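Local structure of Pol protein (Human T-cell leukemia virus type I, 6TJU) at residues Ile41-Ser44 / Ala45-Gln49. The protein probably binds DNA through this SH3-like C-terminal domain of integrase, the part of the viral Pol polyprotein that inserts the viral genome into host DNA. Residues are numbered along the deposited sequence; the frame is centred on the assembly and turned at random.
Sequences IPVS and ASSAQ
Val43 lays CG1 against the root of the Gln49 side chain, 3.9 Å from Gln49 CB. Its other branch, CG2, lies 3.8 Å from Ser47 OG. With chi1 at -166° and an extended chain, Gln49 runs at a slant to Val43 and brings OE1 to 4.2 Å from Val43 CG2. This is the turn end of the antiparallel hairpin formed by strands 38-42 and 48-52. Ile41 and Gln49 are a hydrogen-bonded pair: Ile41 N donates to Gln49 O at 2.8 Å, nearly straight at 177°, and Gln49 N returns a bond to Ile41 O. Pro42 and Ala48 form the next, non-hydrogen-bonded pair, with their side chains on the sheet face opposite Ile41 and Gln49. In the turn, Ser47 O accepts from Val43 N at 3.1 Å and, weakly, from Ser44 N. A water donates to both Ser47 O and Ser44 O, the latter at 2.6 Å. Ser44 OG accepts a weak bond from Ser46 N. Ile41 packs on Tyr13 and Phe15 of strand 12-15, which ties the hairpin to the other sheet of the SH3-like domain. The turn is therefore held largely by polar bonds converging on Ser47 O; in the strands, backbone bonds pair Ile41 with Gln49, and Ile41 adds apolar contacts.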
ATOM      1  N   ILE A  41       0.647  -4.932   0.223  1.00 44.82           N
ATOM      2  CA  ILE A  41       0.661  -4.034  -0.956  1.00 46.18           C
ATOM      3  C   ILE A  41       1.428  -4.710  -2.076  1.00 45.66           C
ATOM      4  O   ILE A  41       2.527  -5.168  -1.848  1.00 46.65           O
ATOM      5  CB  ILE A  41       1.304  -2.682  -0.617  1.00 48.41           C
ATOM      6  CG1 ILE A  41       0.654  -1.980   0.588  1.00 47.85           C
ATOM      7  CG2 ILE A  41       1.286  -1.842  -1.877  1.00 44.00           C
ATOM      8  CD1 ILE A  41      -0.867  -1.839   0.516  1.00 57.65           C
ATOM      9  N   PRO A  42       0.887  -4.769  -3.314  1.00 46.59           N
ATOM     10  CA  PRO A  42       1.678  -5.165  -4.472  1.00 44.02           C
ATOM     11  C   PRO A  42       2.797  -4.149  -4.714  1.00 49.69           C
ATOM     12  O   PRO A  42       2.486  -3.004  -4.853  1.00 48.03           O
ATOM     13  CB  PRO A  42       0.690  -5.145  -5.642  1.00 47.30           C
ATOM     14  CG  PRO A  42      -0.684  -5.207  -5.007  1.00 46.55           C
ATOM     15  CD  PRO A  42      -0.529  -4.562  -3.652  1.00 47.95           C
ATOM     16  N   VAL A  43       4.054  -4.594  -4.722  1.00 51.87           N
ATOM     17  CA  VAL A  43       5.250  -3.721  -4.904  1.00 52.78           C
ATOM     18  C   VAL A  43       5.986  -4.081  -6.205  1.00 59.36           C
ATOM     19  O   VAL A  43       6.892  -3.335  -6.579  1.00 65.78           O
ATOM     20  CB  VAL A  43       6.177  -3.757  -3.661  1.00 58.53           C
ATOM     21  CG1 VAL A  43       5.446  -3.380  -2.351  1.00 56.89           C
ATOM     22  CG2 VAL A  43       6.928  -5.085  -3.514  1.00 56.70           C
ATOM     23  N   SER A  44       5.613  -5.160  -6.890  1.00 58.55           N
ATOM     24  CA  SER A  44       6.160  -5.551  -8.212  1.00 58.23           C
ATOM     25  C   SER A  44       5.169  -6.496  -8.888  1.00 58.55           C
ATOM     26  O   SER A  44       4.106  -6.815  -8.336  1.00 58.35           O
ATOM     27  CB  SER A  44       7.536  -6.190  -8.073  1.00 59.99           C
ATOM     28  OG  SER A  44       7.453  -7.406  -7.315  1.00 62.63           O
ATOM     29  N   ALA A  45       5.515  -6.945 -10.068  1.00 58.80           N
ATOM     30  CA  ALA A  45       4.630  -7.808 -10.839  1.00 58.89           C
ATOM     31  C   ALA A  45       4.608  -9.164 -10.168  1.00 64.05           C
ATOM     32  O   ALA A  45       3.721  -9.915 -10.495  1.00 76.68           O
ATOM     33  CB  ALA A  45       5.090  -7.895 -12.279  1.00 69.63           C
ATOM     34  N   SER A  46       5.570  -9.488  -9.309  1.00 62.71           N
ATOM     35  CA  SER A  46       5.653 -10.852  -8.722  1.00 67.38           C
ATOM     36  C   SER A  46       5.742 -10.834  -7.186  1.00 62.14           C
ATOM     37  O   SER A  46       5.963 -11.891  -6.565  1.00 60.87           O
ATOM     38  CB  SER A  46       6.823 -11.572  -9.305  1.00 70.65           C
ATOM     39  OG  SER A  46       7.940 -11.372  -8.448  1.00 69.56           O
ATOM     40  N   SER A  47       5.587  -9.695  -6.543  1.00 54.58           N
ATOM     41  CA  SER A  47       5.817  -9.654  -5.091  1.00 54.55           C
ATOM     42  C   SER A  47       4.869  -8.676  -4.403  1.00 52.10           C
ATOM     43  O   SER A  47       4.449  -7.686  -5.010  1.00 46.41           O
ATOM     44  CB  SER A  47       7.269  -9.381  -4.822  1.00 63.52           C
ATOM     45  OG  SER A  47       7.445  -8.843  -3.526  1.00 70.57           O
ATOM     46  N   ALA A  48       4.515  -9.002  -3.158  1.00 50.45           N
ATOM     47  CA  ALA A  48       3.801  -8.098  -2.244  1.00 44.19           C
ATOM     48  C   ALA A  48       4.470  -8.102  -0.863  1.00 47.64           C
ATOM     49  O   ALA A  48       5.115  -9.100  -0.404  1.00 47.09           O
ATOM     50  CB  ALA A  48       2.359  -8.475  -2.189  1.00 44.97           C
ATOM     51  N   GLN A  49       4.322  -6.977  -0.206  1.00 54.46           N
ATOM     52  CA  GLN A  49       5.044  -6.681   1.034  1.00 54.03           C
ATOM     53  C   GLN A  49       4.014  -6.166   2.031  1.00 55.05           C
ATOM     54  O   GLN A  49       3.049  -5.450   1.633  1.00 52.79           O
ATOM     55  CB  GLN A  49       6.172  -5.701   0.751  1.00 60.96           C
ATOM     56  CG  GLN A  49       7.152  -5.608   1.907  1.00 74.81           C
ATOM     57  CD  GLN A  49       8.455  -5.008   1.453  1.00 79.33           C
ATOM     58  OE1 GLN A  49       8.672  -4.804   0.254  1.00 75.94           O
ATOM     59  NE2 GLN A  49       9.321  -4.714   2.409  1.00 92.18           N
TER
HETATM   60  O   HOH W   1       2.442  -8.075  -6.768  1.00 53.56           O